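Local coordinates for protein AvrA (Salmonella typhimurium, PDB 6BE0) that probably transfers acetyl groups from acetyl-CoA to serine and threonine side chains of proteins, and binds inositol hexakisphosphate and coenzyme A, at residues Val76-Lys81 and Ile293-Ser298; Glu96-Ile101 and Lys159-Arg164; Val116-Gly119 and Ile123-Ser126. All coordinates share one frame; numbering follows the deposited sequence.

Contact 1. Residues Val76-Lys81 and Ile293-Ser298; sequences VAQANK and IAEYKS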
loop_
_atom_site.group_PDB
_atom_site.type_symbol
_atom_site.label_atom_id
_atom_site.label_comp_id
_atom_site.label_asym_id
_atom_site.label_seq_id
_atom_site.Cartn_x
_atom_site.Cartn_y
_atom_site.Cartn_z
ATOM N N VAL A 76 -10.276 -6.507 4.698
ATOM C CA VAL A 76 -9.920 -7.253 3.500
ATOM C C VAL A 76 -11.157 -7.932 2.912
ATOM O O VAL A 76 -11.362 -7.918 1.698
ATOM C CB VAL A 76 -8.828 -8.300 3.803
ATOM C CG1 VAL A 76 -8.642 -9.264 2.632
ATOM C CG2 VAL A 76 -7.517 -7.601 4.124
ATOM N N ALA A 77 -11.976 -8.523 3.777
ATOM C CA ALA A 77 -13.227 -9.138 3.347
ATOM C C ALA A 77 -14.131 -8.098 2.686
ATOM O O ALA A 77 -14.805 -8.380 1.696
ATOM C CB ALA A 77 -13.936 -9.783 4.525
ATOM N N GLN A 78 -14.132 -6.895 3.247
ATOM C CA GLN A 78 -14.914 -5.790 2.708
ATOM C C GLN A 78 -14.432 -5.400 1.314
ATOM O O GLN A 78 -15.233 -5.188 0.404
ATOM C CB GLN A 78 -14.840 -4.584 3.648
ATOM C CG GLN A 78 -15.520 -3.337 3.119
ATOM C CD GLN A 78 -15.676 -2.267 4.181
ATOM O OE1 GLN A 78 -16.755 -2.097 4.753
ATOM N NE2 GLN A 78 -14.597 -1.540 4.454
ATOM N N ALA A 79 -13.117 -5.303 1.156
ATOM C CA ALA A 79 -12.524 -4.896 -0.111
ATOM C C ALA A 79 -12.826 -5.905 -1.215
ATOM O O ALA A 79 -13.082 -5.530 -2.360
ATOM C CB ALA A 79 -11.020 -4.720 0.045
ATOM N N ASN A 80 -12.798 -7.187 -0.865
ATOM C CA ASN A 80 -13.042 -8.246 -1.836
ATOM C C ASN A 80 -14.486 -8.257 -2.319
ATOM O O ASN A 80 -14.753 -8.507 -3.495
ATOM C CB ASN A 80 -12.684 -9.608 -1.238
ATOM C CG ASN A 80 -11.187 -9.839 -1.163
ATOM O OD1 ASN A 80 -10.443 -9.469 -2.073
ATOM N ND2 ASN A 80 -10.737 -10.453 -0.074
ATOM N N LYS A 81 -15.419 -7.991 -1.411
ATOM C CA LYS A 81 -16.829 -7.927 -1.776
ATOM C C LYS A 81 -17.057 -6.759 -2.729
ATOM O O LYS A 81 -17.767 -6.885 -3.726
ATOM C CB LYS A 81 -17.712 -7.788 -0.535
ATOM C CG LYS A 81 -19.194 -7.987 -0.813
ATOM C CD LYS A 81 -20.000 -8.095 0.471
ATOM C CE LYS A 81 -21.482 -8.292 0.180
ATOM N NZ LYS A 81 -22.283 -8.452 1.427
ATOM N N ILE A 293 -10.858 6.064 8.996
ATOM C CA ILE A 293 -12.202 6.327 9.494
ATOM C C ILE A 293 -13.251 5.889 8.474
ATOM O O ILE A 293 -14.258 5.278 8.831
ATOM C CB ILE A 293 -12.387 7.823 9.833
ATOM C CG1 ILE A 293 -11.433 8.217 10.967
ATOM C CG2 ILE A 293 -13.835 8.116 10.228
ATOM C CD1 ILE A 293 -11.395 9.699 11.264
ATOM N N ALA A 294 -13.008 6.205 7.207
ATOM C CA ALA A 294 -13.905 5.793 6.135
ATOM C C ALA A 294 -14.011 4.274 6.086
ATOM O O ALA A 294 -15.107 3.716 6.027
ATOM C CB ALA A 294 -13.419 6.331 4.799
ATOM N N GLU A 295 -12.856 3.619 6.117
ATOM C CA GLU A 295 -12.782 2.165 6.069
ATOM C C GLU A 295 -13.541 1.519 7.228
ATOM O O GLU A 295 -14.278 0.553 7.033
ATOM C CB GLU A 295 -11.320 1.719 6.082
ATOM C CG GLU A 295 -10.585 1.965 4.770
ATOM C CD GLU A 295 -10.856 0.890 3.731
ATOM O OE1 GLU A 295 -11.857 0.154 3.870
ATOM O OE2 GLU A 295 -10.061 0.777 2.776
ATOM N N TYR A 296 -13.362 2.058 8.430
ATOM C CA TYR A 296 -14.050 1.537 9.609
ATOM C C TYR A 296 -15.558 1.750 9.509
ATOM O O TYR A 296 -16.342 0.847 9.804
ATOM C CB TYR A 296 -13.526 2.198 10.887
ATOM C CG TYR A 296 -12.138 1.765 11.318
ATOM C CD1 TYR A 296 -11.303 1.052 10.466
ATOM C CD2 TYR A 296 -11.669 2.064 12.589
ATOM C CE1 TYR A 296 -10.039 0.660 10.867
ATOM C CE2 TYR A 296 -10.408 1.675 12.998
ATOM C CZ TYR A 296 -9.598 0.974 12.135
ATOM O OH TYR A 296 -8.344 0.589 12.547
ATOM N N LYS A 297 -15.958 2.951 9.101
ATOM C CA LYS A 297 -17.373 3.292 9.006
ATOM C C LYS A 297 -18.101 2.389 8.015
ATOM O O LYS A 297 -19.279 2.081 8.198
ATOM C CB LYS A 297 -17.549 4.756 8.599
ATOM C CG LYS A 297 -17.359 5.750 9.735
ATOM C CD LYS A 297 -17.667 7.167 9.280
ATOM C CE LYS A 297 -17.534 8.169 10.413
ATOM N NZ LYS A 297 -17.891 9.544 9.970
ATOM N N SER A 298 -17.398 1.966 6.970
ATOM C CA SER A 298 -17.992 1.105 5.951
ATOM C C SER A 298 -18.392 -0.248 6.535
ATOM O O SER A 298 -19.363 -0.859 6.090
ATOM C CB SER A 298 -17.022 0.901 4.785
ATOM O OG SER A 298 -16.727 2.129 4.143
HETATM O O HOH W 1 -12.037 -2.451 2.810
#
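Gln78 reaches from helix 65-82 to helix 287-300 and sets its amide against Glu295 and Ser298, a worked example of two helices joined through one polar side chain. With CG anti to the backbone N (chi1 175°) and the chain extended beyond it, the amide spans the gap. Its NE2 is offered to two acceptors of Glu295, both in weak bonds: the backbone O at 3.3 Å, almost straight at 165°, and the carboxylate OE1, also at 3.3 Å but bent to 120°. Amide and carboxylate lie nearly coplanar. Gln78 OE1 lies 3.0 Å from Ser298 CB and faces Ser298 O, another acceptor, so no hydrogen bond forms there. A water accepts from Gln78 NE2 at 3.2 Å and donates to Glu295 OE1 at 2.8 Å. Glu295 OE2 forms a salt bridge with Lys195, which binds the inositol hexakisphosphate. Ser298 turns its hydroxyl back on its own helix: OG donates to Ala294 O at 2.9 Å, on the opposite face of that carbonyl from the Ser298 backbone N. The salt bridge would favour the ionised carboxylate, while amide and water hold its other oxygen with neutral donors, and it couples this helix pair to the phosphate-binding site.

Contact 2. Residues Glu96-Ile101 and Lys159-Arg164; sequences ELVSSI and KAALER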
loop_
_atom_site.group_PDB
_atom_site.type_symbol
_atom_site.label_atom_id
_atom_site.label_comp_id
_atom_site.label_asym_id
_atom_site.label_seq_id
_atom_site.Cartn_x
_atom_site.Cartn_y
_atom_site.Cartn_z
ATOM N N GLU A 96 4.146 -17.095 5.438
ATOM C CA GLU A 96 2.768 -17.284 5.015
ATOM C C GLU A 96 2.528 -16.590 3.676
ATOM O O GLU A 96 1.670 -17.006 2.899
ATOM C CB GLU A 96 1.806 -16.754 6.079
ATOM C CG GLU A 96 0.334 -17.009 5.781
ATOM C CD GLU A 96 -0.582 -16.502 6.880
ATOM O OE1 GLU A 96 -0.115 -16.368 8.032
ATOM O OE2 GLU A 96 -1.768 -16.238 6.594
ATOM N N LEU A 97 3.291 -15.533 3.410
ATOM C CA LEU A 97 3.212 -14.838 2.129
ATOM C C LEU A 97 3.725 -15.717 0.997
ATOM O O LEU A 97 3.020 -15.946 0.015
ATOM C CB LEU A 97 4.012 -13.532 2.166
ATOM C CG LEU A 97 4.132 -12.781 0.834
ATOM C CD1 LEU A 97 2.833 -12.061 0.500
ATOM C CD2 LEU A 97 5.304 -11.811 0.852
ATOM N N VAL A 98 4.960 -16.196 1.131
ATOM C CA VAL A 98 5.613 -16.912 0.040
ATOM C C VAL A 98 4.936 -18.253 -0.228
ATOM O O VAL A 98 4.877 -18.704 -1.371
ATOM C CB VAL A 98 7.117 -17.144 0.325
ATOM C CG1 VAL A 98 7.856 -15.815 0.376
ATOM C CG2 VAL A 98 7.322 -17.936 1.613
ATOM N N SER A 99 4.419 -18.883 0.822
ATOM C CA SER A 99 3.688 -20.134 0.663
ATOM C C SER A 99 2.320 -19.867 0.035
ATOM O O SER A 99 1.776 -20.721 -0.661
ATOM C CB SER A 99 3.531 -20.849 2.007
ATOM O OG SER A 99 2.716 -20.107 2.892
ATOM N N SER A 100 1.773 -18.678 0.280
ATOM C CA SER A 100 0.520 -18.269 -0.351
ATOM C C SER A 100 0.756 -17.887 -1.807
ATOM O O SER A 100 -0.104 -18.099 -2.659
ATOM C CB SER A 100 -0.119 -17.096 0.393
ATOM O OG SER A 100 -0.635 -17.502 1.647
ATOM N N ILE A 101 1.923 -17.314 -2.090
ATOM C CA ILE A 101 2.298 -17.006 -3.465
ATOM C C ILE A 101 2.416 -18.305 -4.260
ATOM O O ILE A 101 2.002 -18.371 -5.418
ATOM C CB ILE A 101 3.625 -16.212 -3.533
ATOM C CG1 ILE A 101 3.397 -14.777 -3.053
ATOM C CG2 ILE A 101 4.179 -16.183 -4.958
ATOM C CD1 ILE A 101 4.669 -13.981 -2.826
ATOM N N LYS A 159 13.486 -11.799 -0.902
ATOM C CA LYS A 159 13.811 -12.470 -2.157
ATOM C C LYS A 159 14.216 -13.917 -1.904
ATOM O O LYS A 159 13.764 -14.826 -2.598
ATOM C CB LYS A 159 14.934 -11.734 -2.892
ATOM C CG LYS A 159 15.405 -12.444 -4.156
ATOM C CD LYS A 159 16.315 -11.567 -5.002
ATOM C CE LYS A 159 16.728 -12.282 -6.281
ATOM N NZ LYS A 159 17.366 -11.366 -7.267
ATOM N N ALA A 160 15.068 -14.121 -0.904
ATOM C CA ALA A 160 15.569 -15.453 -0.583
ATOM C C ALA A 160 14.462 -16.343 -0.030
ATOM O O ALA A 160 14.428 -17.543 -0.301
ATOM C CB ALA A 160 16.714 -15.360 0.412
ATOM N N ALA A 161 13.561 -15.749 0.748
ATOM C CA ALA A 161 12.432 -16.482 1.308
ATOM C C ALA A 161 11.577 -17.061 0.190
ATOM O O ALA A 161 11.091 -18.189 0.280
ATOM C CB ALA A 161 11.597 -15.578 2.200
ATOM N N LEU A 162 11.408 -16.275 -0.869
ATOM C CA LEU A 162 10.602 -16.683 -2.009
ATOM C C LEU A 162 11.331 -17.727 -2.855
ATOM O O LEU A 162 10.714 -18.662 -3.365
ATOM C CB LEU A 162 10.242 -15.465 -2.861
ATOM C CG LEU A 162 9.267 -15.697 -4.019
ATOM C CD1 LEU A 162 7.931 -16.221 -3.516
ATOM C CD2 LEU A 162 9.075 -14.413 -4.808
ATOM N N GLU A 163 12.643 -17.565 -2.998
ATOM C CA GLU A 163 13.452 -18.522 -3.745
ATOM C C GLU A 163 13.358 -19.925 -3.147
ATOM O O GLU A 163 13.412 -20.917 -3.870
ATOM C CB GLU A 163 14.916 -18.074 -3.786
ATOM C CG GLU A 163 15.200 -16.947 -4.773
ATOM C CD GLU A 163 16.645 -16.471 -4.724
ATOM O OE1 GLU A 163 17.425 -17.005 -3.905
ATOM O OE2 GLU A 163 16.998 -15.559 -5.504
ATOM N N ARG A 164 13.210 -20.003 -1.828
ATOM C CA ARG A 164 13.149 -21.293 -1.145
ATOM C C ARG A 164 11.891 -22.082 -1.509
ATOM O O ARG A 164 11.887 -23.311 -1.450
ATOM C CB ARG A 164 13.224 -21.102 0.371
ATOM C CG ARG A 164 14.650 -21.077 0.905
ATOM C CD ARG A 164 14.697 -21.070 2.425
ATOM N NE ARG A 164 14.303 -19.781 2.988
ATOM C CZ ARG A 164 15.109 -18.729 3.094
ATOM N NH1 ARG A 164 16.364 -18.798 2.668
ATOM N NH2 ARG A 164 14.657 -17.601 3.625
#
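Val98 presses CG1 against the backbone of Leu162, 3.7 Å from its CA, and this is where helices 94-106 and 151-164 pack tightly. The branch lies beside the Val98 backbone N (chi1 -65°), which directs it at the neighbouring helix. There it also meets Leu162 CD1 at 3.9 Å. One turn further on, Ile101 brings CD1 to within 4.0 Å of the same Leu162 CD1, the two side chains crossing at about a right angle, so that a single leucine methyl group is shared by two residues of the facing helix. The two segment axes come to 9.1 Å at an angle of 44°, and Val98 CG1 sits against the Ala161-Leu162 backbone. The other flank is looser. Ala161 meets Val98 through its backbone C and O as well as its CB, 4.2 Å from Val98 CG1, and is partly exposed, while Lys159 and Glu163 point away from the partner helix and are exposed. No hydrogen bond crosses the contact. Inward, Leu97 and Ile101 rest on Phe114 of strand 111-117 and Leu162 on Phe172 of strand 170-176. Neighbouring helices packed obliquely over one face of a mixed sheet in this way are characteristic of a layered alpha/beta fold.

Contact 3. Residues Val116-Gly119 and Ile123-Ser126; sequences VNMG and IHIS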
loop_
_atom_site.group_PDB
_atom_site.type_symbol
_atom_site.label_atom_id
_atom_site.label_comp_id
_atom_site.label_asym_id
_atom_site.label_seq_id
_atom_site.Cartn_x
_atom_site.Cartn_y
_atom_site.Cartn_z
ATOM N N VAL A 116 0.706 -8.187 3.870
ATOM C CA VAL A 116 1.606 -9.018 4.659
ATOM C C VAL A 116 2.176 -8.253 5.847
ATOM O O VAL A 116 2.759 -7.182 5.690
ATOM C CB VAL A 116 2.767 -9.570 3.793
ATOM C CG1 VAL A 116 3.473 -8.448 3.030
ATOM C CG2 VAL A 116 3.754 -10.368 4.648
ATOM N N ASN A 117 1.990 -8.813 7.038
ATOM C CA ASN A 117 2.672 -8.318 8.225
ATOM C C ASN A 117 4.074 -8.907 8.274
ATOM O O ASN A 117 4.251 -10.085 8.581
ATOM C CB ASN A 117 1.901 -8.670 9.496
ATOM C CG ASN A 117 2.530 -8.066 10.740
ATOM O OD1 ASN A 117 3.427 -7.227 10.652
ATOM N ND2 ASN A 117 2.056 -8.485 11.907
ATOM N N MET A 118 5.067 -8.081 7.966
ATOM C CA MET A 118 6.439 -8.552 7.836
ATOM C C MET A 118 7.122 -8.633 9.195
ATOM O O MET A 118 8.079 -9.383 9.372
ATOM C CB MET A 118 7.229 -7.631 6.904
ATOM C CG MET A 118 6.440 -7.157 5.688
ATOM S SD MET A 118 7.413 -7.133 4.175
ATOM C CE MET A 118 7.149 -8.801 3.609
ATOM N N GLY A 119 6.623 -7.861 10.153
ATOM C CA GLY A 119 7.201 -7.831 11.483
ATOM C C GLY A 119 6.872 -9.068 12.296
ATOM O O GLY A 119 5.894 -9.763 12.018
ATOM N N ILE A 123 4.397 -4.666 14.197
ATOM C CA ILE A 123 3.513 -4.640 13.039
ATOM C C ILE A 123 4.100 -3.788 11.922
ATOM O O ILE A 123 4.347 -2.597 12.101
ATOM C CB ILE A 123 2.117 -4.094 13.405
ATOM C CG1 ILE A 123 1.502 -4.920 14.537
ATOM C CG2 ILE A 123 1.199 -4.109 12.184
ATOM C CD1 ILE A 123 0.283 -4.284 15.168
ATOM N N HIS A 124 4.325 -4.414 10.772
ATOM C CA HIS A 124 4.687 -3.692 9.561
ATOM C C HIS A 124 3.965 -4.323 8.377
ATOM O O HIS A 124 4.412 -5.324 7.816
ATOM C CB HIS A 124 6.199 -3.699 9.332
ATOM C CG HIS A 124 6.630 -2.843 8.183
ATOM N ND1 HIS A 124 6.662 -1.468 8.250
ATOM C CD2 HIS A 124 7.032 -3.169 6.929
ATOM C CE1 HIS A 124 7.071 -0.980 7.094
ATOM N NE2 HIS A 124 7.302 -1.991 6.274
ATOM N N ILE A 125 2.837 -3.724 8.013
ATOM C CA ILE A 125 1.994 -4.248 6.950
ATOM C C ILE A 125 2.343 -3.603 5.614
ATOM O O ILE A 125 2.228 -2.387 5.455
ATOM C CB ILE A 125 0.502 -4.019 7.270
ATOM C CG1 ILE A 125 0.120 -4.792 8.537
ATOM C CG2 ILE A 125 -0.376 -4.452 6.099
ATOM C CD1 ILE A 125 -1.245 -4.441 9.091
ATOM N N SER A 126 2.780 -4.428 4.666
ATOM C CA SER A 126 3.056 -3.983 3.303
ATOM C C SER A 126 2.068 -4.628 2.340
ATOM O O SER A 126 1.265 -5.472 2.740
ATOM C CB SER A 126 4.488 -4.332 2.895
ATOM O OG SER A 126 5.429 -3.749 3.777
#
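Asn117 and Ile125 face each other as a non-hydrogen-bonded antiparallel pair, and beyond them the asparagine side chain takes over from the strand ladder. Its CB lies 4.4 Å from Ile125 CG1, an apolar start on the face that meets helix 65-82 through Leu69 and Met72. The first torsion of Asn117 (-175°) swings CG away from its own backbone N; the amide runs on along the strand direction, and CG comes 4.1 Å from His124 N. At the tip, OD1 accepts from His124 N at 3.0 Å with a fairly straight N-H (160°), and lies 3.5 Å from Ile123 CA. The same oxygen takes a longer bond, 3.3 Å, from Gly119 N two residues on, which makes an Asx turn; the two donors arrive from opposite faces of the amide plane, and together they fix its rotation.

These bonds sit at the turn end of a beta hairpin, strands 111-117 and 125-133. Val116 and Ser126 form a hydrogen-bonded pair in which each backbone N donates to the other's O. Met118 N donates to His124 O at 2.8 Å, close to linear at 171°. On the opposite face of the sheet from Asn117 and Ile125, the bent Met118 chain brings SD to 3.9 Å from Ser126 OG, while its CG meets the edge of the His124 ring. NE2 of that ring is hydrogen-bonded to Glu143 of strand 136-143.

How the contacts relate
Contacts 2 and 3 form one continuous piece of the fold: their centres are 14 Å apart, and Leu97 CB of helix 94-106 packs 4.0 Å from Val116 CG2, joining the helix layer to the hairpin. Contact 1 touches neither, its nearest atoms being about 11 Å from contact 2 and about 8 Å from contact 3. Helix 65-82 nevertheless connects the two regions, since it covers the hairpin face bearing Asn117 and Ile125 and also supplies Gln78 to contact 1. The bound inositol hexakisphosphate lies at that end, about 5 Å from the Glu295 side chain, whereas contacts 2 and 3 lie away from both ligand sites.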